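Local coordinates for ATP phosphoribosyltransferase (Methanobacterium thermoautotrophicum, PDB 2VD3), which probably catalyses transfer of the phosphoribosyl group of 5-phosphoribose 1-diphosphate to ATP, the first step of histidine biosynthesis, and is captured here inhibited by histidine, at residues E214-L228 against N250-K262. Numbering follows the deposited sequence.
Sequences EGKRLVMLNIDRKNL and NGVVAVHAVVDEK. With HIS (histidine), chain C; HIS (histidine), chain B; IMD (imidazole), chain F.
Ile223 and Val253 run alongside each other in the same direction, with CG2 of Ile223 3.4 Å from CG2 of Val253. They form a hydrogen-bonded pair of the antiparallel strands 216-224 and 252-260. These are the central strands of the four-stranded sheet in the C-terminal, GlnB-like domain. Leu228 sets CD1 against CG2 of both Val253 and Val255. On the same face Val219 and Val259 instead meet nearly perpendicular; helix 264-272 packs on Val259.

The other face binds histidine. There Met220 lies over His256 in the modelled conformer of that residue. The Met220 chain bends at chi3 (85°), which turns its CE over one face of the imidazole, 3.7 Å from the centroid of the His256 ring, as in a CH-pi contact. His256 has a second conformer, so this contact is doubtful.

The charged pairs gather at one end, where strand 216-224 begins and strand 252-260 finishes. Lys216 bends at chi2 and reaches Asp260, NZ to OD1 2.8 Å, from above the carboxylate plane. OD2 of Asp260 accepts from the backbone N of Lys262, closing an Asx turn. Glu261 OE1 lies over a face of the Arg217 guanidinium, 3.4 Å from NH2, so this pair is held by charge alone. Their stronger partners, Glu285 for Arg217 and Arg286 for Glu261, belong to a second subunit.

Two bound histidines meet these strands. Asn222 grips one from both ends of its amide: ND2 gives to OXT of that histidine at 2.7 Å, and OD1 accepts from its amino N. ND2 also bonds OD2 of Asp278. Val258 N donates to the carboxylate O of the other. The contact thus supplies both backbone and side-chain polar groups to inhibitor sites shared between subunits.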
loop_
_atom_site.group_PDB
_atom_site.type_symbol
_atom_site.label_atom_id
_atom_site.label_comp_id
_atom_site.label_asym_id
_atom_site.label_seq_id
_atom_site.Cartn_x
_atom_site.Cartn_y
_atom_site.Cartn_z
ATOM N N GLU A 214 20.414 27.822 4.430
ATOM C CA GLU A 214 20.621 26.855 3.351
ATOM C C GLU A 214 21.984 27.053 2.705
ATOM O O GLU A 214 22.351 28.169 2.343
ATOM C CB GLU A 214 19.497 26.918 2.305
ATOM C CG GLU A 214 19.705 26.030 1.049
ATOM C CD GLU A 214 20.368 26.775 -0.128
ATOM O OE1 GLU A 214 19.941 27.915 -0.436
ATOM O OE2 GLU A 214 21.303 26.218 -0.759
ATOM N N GLY A 215 22.732 25.956 2.593
ATOM C CA GLY A 215 24.071 25.971 2.023
ATOM C C GLY A 215 25.061 26.739 2.877
ATOM O O GLY A 215 26.104 27.173 2.381
ATOM N N LYS A 216 24.740 26.930 4.155
ATOM C CA LYS A 216 25.662 27.607 5.064
ATOM C C LYS A 216 26.007 26.685 6.220
ATOM O O LYS A 216 25.120 26.227 6.943
ATOM C CB LYS A 216 25.056 28.913 5.607
ATOM C CG LYS A 216 24.483 29.861 4.563
ATOM C CD LYS A 216 25.575 30.469 3.715
ATOM C CE LYS A 216 25.065 31.667 2.967
ATOM N NZ LYS A 216 25.825 31.838 1.707
ATOM N N ARG A 217 27.292 26.416 6.402
ATOM C CA ARG A 217 27.732 25.579 7.515
ATOM C C ARG A 217 28.735 26.356 8.356
ATOM O O ARG A 217 29.320 27.334 7.875
ATOM C CB ARG A 217 28.364 24.275 7.010
ATOM C CG ARG A 217 27.483 23.374 6.154
ATOM C CD ARG A 217 26.262 22.845 6.903
ATOM N NE ARG A 217 25.775 21.594 6.317
ATOM C CZ ARG A 217 24.948 21.500 5.275
ATOM N NH1 ARG A 217 24.587 20.301 4.825
ATOM N NH2 ARG A 217 24.481 22.591 4.679
ATOM N N LEU A 218 28.924 25.927 9.606
ATOM C CA LEU A 218 29.952 26.500 10.486
ATOM C C LEU A 218 31.210 25.624 10.471
ATOM O O LEU A 218 31.202 24.498 10.990
ATOM C CB LEU A 218 29.424 26.677 11.921
ATOM C CG LEU A 218 30.379 27.200 13.005
ATOM C CD1 LEU A 218 30.646 28.674 12.847
ATOM C CD2 LEU A 218 29.831 26.911 14.404
ATOM N N VAL A 219 32.282 26.158 9.885
ATOM C CA VAL A 219 33.530 25.421 9.719
ATOM C C VAL A 219 34.533 25.755 10.827
ATOM O O VAL A 219 34.825 26.921 11.072
ATOM C CB VAL A 219 34.138 25.653 8.310
ATOM C CG1 VAL A 219 35.514 24.992 8.171
ATOM C CG2 VAL A 219 33.190 25.121 7.252
ATOM N N MET A 220 35.037 24.713 11.491
ATOM C CA MET A 220 35.998 24.848 12.593
ATOM C C MET A 220 37.286 24.088 12.282
ATOM O O MET A 220 37.250 23.020 11.670
ATOM C CB MET A 220 35.421 24.293 13.900
ATOM C CG MET A 220 34.118 24.905 14.349
ATOM S SD MET A 220 33.257 23.887 15.562
ATOM C CE MET A 220 34.019 24.378 17.103
ATOM N N LEU A 221 38.415 24.640 12.727
ATOM C CA LEU A 221 39.729 24.031 12.493
ATOM C C LEU A 221 40.745 24.402 13.568
ATOM O O LEU A 221 40.634 25.452 14.205
ATOM C CB LEU A 221 40.275 24.410 11.108
ATOM C CG LEU A 221 40.457 25.885 10.720
ATOM C CD1 LEU A 221 41.694 26.535 11.353
ATOM C CD2 LEU A 221 40.553 25.984 9.218
ATOM N N ASN A 222 41.730 23.529 13.751
ATOM C CA ASN A 222 42.882 23.813 14.591
ATOM C C ASN A 222 44.067 24.242 13.724
ATOM O O ASN A 222 44.445 23.539 12.787
ATOM C CB ASN A 222 43.247 22.587 15.430
ATOM C CG ASN A 222 42.200 22.259 16.478
ATOM O OD1 ASN A 222 41.580 23.150 17.063
ATOM N ND2 ASN A 222 42.010 20.967 16.735
ATOM N N ILE A 223 44.637 25.405 14.032
ATOM C CA ILE A 223 45.792 25.916 13.294
ATOM C C ILE A 223 46.900 26.350 14.243
ATOM O O ILE A 223 46.633 26.900 15.313
ATOM C CB ILE A 223 45.402 27.078 12.317
ATOM C CG1 ILE A 223 46.547 27.419 11.362
ATOM C CG2 ILE A 223 44.983 28.325 13.062
ATOM C CD1 ILE A 223 46.796 26.398 10.288
ATOM N N ASP A 224 48.144 26.081 13.853
ATOM C CA ASP A 224 49.296 26.621 14.558
ATOM C C ASP A 224 49.347 28.122 14.285
ATOM O O ASP A 224 49.148 28.561 13.144
ATOM C CB ASP A 224 50.589 25.915 14.127
ATOM C CG ASP A 224 50.550 24.411 14.390
ATOM O OD1 ASP A 224 51.138 23.965 15.400
ATOM O OD2 ASP A 224 49.916 23.674 13.597
ATOM N N ARG A 225 49.597 28.893 15.343
ATOM C CA ARG A 225 49.555 30.361 15.315
ATOM C C ARG A 225 50.398 31.016 14.212
ATOM O O ARG A 225 50.038 32.084 13.706
ATOM C CB ARG A 225 49.979 30.912 16.677
ATOM C CG ARG A 225 49.449 32.286 16.992
ATOM C CD ARG A 225 49.296 32.445 18.483
ATOM N NE ARG A 225 48.425 33.569 18.809
ATOM C CZ ARG A 225 47.767 33.698 19.958
ATOM N NH1 ARG A 225 46.996 34.759 20.161
ATOM N NH2 ARG A 225 47.875 32.767 20.899
ATOM N N LYS A 226 51.514 30.379 13.852
ATOM C CA LYS A 226 52.398 30.875 12.790
ATOM C C LYS A 226 51.685 30.991 11.436
ATOM O O LYS A 226 52.099 31.765 10.569
ATOM C CB LYS A 226 53.653 29.996 12.670
ATOM C CG LYS A 226 53.362 28.510 12.471
ATOM C CD LYS A 226 54.618 27.666 12.611
ATOM C CE LYS A 226 54.275 26.181 12.594
ATOM N NZ LYS A 226 55.456 25.339 12.929
ATOM N N ASN A 227 50.606 30.228 11.277
ATOM C CA ASN A 227 49.825 30.219 10.045
ATOM C C ASN A 227 48.438 30.866 10.161
ATOM O O ASN A 227 47.680 30.883 9.192
ATOM C CB ASN A 227 49.713 28.788 9.516
ATOM C CG ASN A 227 51.055 28.213 9.108
ATOM O OD1 ASN A 227 51.822 28.853 8.389
ATOM N ND2 ASN A 227 51.345 26.997 9.562
ATOM N N LEU A 228 48.124 31.411 11.337
ATOM C CA LEU A 228 46.833 32.069 11.593
ATOM C C LEU A 228 46.480 33.173 10.585
ATOM O O LEU A 228 45.303 33.426 10.330
ATOM C CB LEU A 228 46.775 32.618 13.033
ATOM C CG LEU A 228 45.559 33.441 13.505
ATOM C CD1 LEU A 228 44.257 32.627 13.463
ATOM C CD2 LEU A 228 45.779 34.030 14.897
ATOM N N ASN A 250 52.079 23.265 21.070
ATOM C CA ASN A 250 52.362 24.455 20.270
ATOM C C ASN A 250 51.360 25.562 20.599
ATOM O O ASN A 250 50.343 25.311 21.252
ATOM C CB ASN A 250 52.300 24.116 18.771
ATOM C CG ASN A 250 53.182 25.031 17.916
ATOM O OD1 ASN A 250 54.412 25.059 18.068
ATOM N ND2 ASN A 250 52.557 25.766 16.997
ATOM N N GLY A 251 51.653 26.783 20.158
ATOM C CA GLY A 251 50.674 27.862 20.188
ATOM C C GLY A 251 49.637 27.603 19.106
ATOM O O GLY A 251 49.700 28.177 18.020
ATOM N N VAL A 252 48.698 26.709 19.400
ATOM C CA VAL A 252 47.635 26.370 18.463
ATOM C C VAL A 252 46.395 27.173 18.816
ATOM O O VAL A 252 46.045 27.303 19.989
ATOM C CB VAL A 252 47.316 24.852 18.478
ATOM C CG1 VAL A 252 46.019 24.547 17.733
ATOM C CG2 VAL A 252 48.461 24.066 17.873
ATOM N N VAL A 253 45.750 27.731 17.795
ATOM C CA VAL A 253 44.432 28.337 17.965
ATOM C C VAL A 253 43.358 27.521 17.243
ATOM O O VAL A 253 43.672 26.660 16.416
ATOM C CB VAL A 253 44.392 29.836 17.534
ATOM C CG1 VAL A 253 45.352 30.670 18.382
ATOM C CG2 VAL A 253 44.698 30.005 16.057
ATOM N N ALA A 254 42.102 27.776 17.594
ATOM C CA ALA A 254 40.954 27.200 16.903
ATOM C C ALA A 254 40.235 28.329 16.184
ATOM O O ALA A 254 40.014 29.396 16.759
ATOM C CB ALA A 254 40.021 26.519 17.883
ATOM N N VAL A 255 39.895 28.105 14.920
ATOM C CA VAL A 255 39.286 29.147 14.108
ATOM C C VAL A 255 37.942 28.665 13.583
ATOM O O VAL A 255 37.860 27.581 12.992
ATOM C CB VAL A 255 40.187 29.536 12.916
ATOM C CG1 VAL A 255 39.565 30.673 12.120
ATOM C CG2 VAL A 255 41.570 29.929 13.390
ATOM N N HIS A 256 36.885 29.442 13.826
ATOM C CA HIS A 256 35.545 29.125 13.319
ATOM C C HIS A 256 35.004 30.240 12.408
ATOM O O HIS A 256 35.159 31.419 12.724
ATOM C CB HIS A 256 34.552 28.884 14.473
ATOM C CG HIS A 256 35.144 28.206 15.678
ATOM N ND1 HIS A 256 34.786 28.544 16.966
ATOM C CD2 HIS A 256 36.060 27.213 15.794
ATOM C CE1 HIS A 256 35.454 27.790 17.821
ATOM N NE2 HIS A 256 36.236 26.976 17.135
ATOM N N ALA A 257 34.354 29.854 11.311
ATOM C CA ALA A 257 33.715 30.795 10.400
ATOM C C ALA A 257 32.547 30.124 9.698
ATOM O O ALA A 257 32.582 28.926 9.410
ATOM C CB ALA A 257 34.711 31.318 9.387
ATOM N N VAL A 258 31.503 30.907 9.447
ATOM C CA VAL A 258 30.382 30.467 8.626
ATOM C C VAL A 258 30.863 30.467 7.174
ATOM O O VAL A 258 31.445 31.450 6.705
ATOM C CB VAL A 258 29.164 31.406 8.784
ATOM C CG1 VAL A 258 27.955 30.857 8.026
ATOM C CG2 VAL A 258 28.828 31.620 10.258
ATOM N N VAL A 259 30.672 29.347 6.479
ATOM C CA VAL A 259 31.094 29.259 5.080
ATOM C C VAL A 259 29.983 28.678 4.198
ATOM O O VAL A 259 29.220 27.821 4.634
ATOM C CB VAL A 259 32.435 28.480 4.894
ATOM C CG1 VAL A 259 33.354 28.647 6.104
ATOM C CG2 VAL A 259 32.197 27.016 4.621
ATOM N N ASP A 260 29.894 29.156 2.962
ATOM C CA ASP A 260 28.927 28.626 2.017
ATOM C C ASP A 260 29.401 27.319 1.389
ATOM O O ASP A 260 30.589 27.154 1.134
ATOM C CB ASP A 260 28.626 29.643 0.919
ATOM C CG ASP A 260 27.438 29.236 0.080
ATOM O OD1 ASP A 260 26.295 29.375 0.562
ATOM O OD2 ASP A 260 27.644 28.752 -1.047
ATOM N N GLU A 261 28.458 26.414 1.121
ATOM C CA GLU A 261 28.751 25.098 0.538
ATOM C C GLU A 261 29.472 25.123 -0.814
ATOM O O GLU A 261 30.208 24.191 -1.129
ATOM C CB GLU A 261 27.480 24.255 0.434
ATOM C CG GLU A 261 26.951 23.770 1.785
ATOM C CD GLU A 261 27.484 22.402 2.190
ATOM O OE1 GLU A 261 26.655 21.485 2.370
ATOM O OE2 GLU A 261 28.716 22.239 2.336
ATOM N N LYS A 262 29.252 26.179 -1.600
ATOM C CA LYS A 262 29.996 26.413 -2.842
ATOM C C LYS A 262 31.497 26.513 -2.595
ATOM O O LYS A 262 32.296 26.196 -3.475
ATOM C CB LYS A 262 29.549 27.712 -3.534
ATOM C CG LYS A 262 28.097 27.766 -3.986
ATOM C CD LYS A 262 27.674 29.218 -4.229
ATOM C CE LYS A 262 26.194 29.429 -3.929
ATOM N NZ LYS A 262 25.871 30.869 -3.701
HETATM N N HIS C . 40.114 22.070 19.608
HETATM C CA HIS C . 39.105 20.962 19.702
HETATM C C HIS C . 39.702 19.630 19.267
HETATM O O HIS C . 39.104 18.576 19.481
HETATM C CB HIS C . 37.870 21.277 18.852
HETATM C CG HIS C . 38.183 21.585 17.419
HETATM N ND1 HIS C . 37.974 22.829 16.862
HETATM C CD2 HIS C . 38.688 20.810 16.431
HETATM C CE1 HIS C . 38.340 22.807 15.592
HETATM N NE2 HIS C . 38.781 21.594 15.307
HETATM O OXT HIS C . 40.793 19.573 18.685
HETATM N N HIS B . 32.723 34.978 13.653
HETATM C CA HIS B . 32.317 33.953 12.635
HETATM C C HIS B . 31.705 34.605 11.403
HETATM O O HIS B . 31.514 33.954 10.377
HETATM C CB HIS B . 31.324 32.952 13.237
HETATM C CG HIS B . 30.116 33.591 13.851
HETATM N ND1 HIS B . 29.855 33.542 15.205
HETATM C CD2 HIS B . 29.101 34.295 13.297
HETATM C CE1 HIS B . 28.730 34.189 15.458
HETATM N NE2 HIS B . 28.256 34.658 14.316
HETATM O OXT HIS B . 31.378 35.800 11.404
HETATM N N1 IMD F . 33.228 23.872 -7.478
HETATM C C2 IMD F . 33.747 24.877 -6.738
HETATM N N3 IMD F . 32.730 25.555 -6.158
HETATM C C4 IMD F . 31.567 24.979 -6.533
HETATM C C5 IMD F . 31.882 23.918 -7.369
#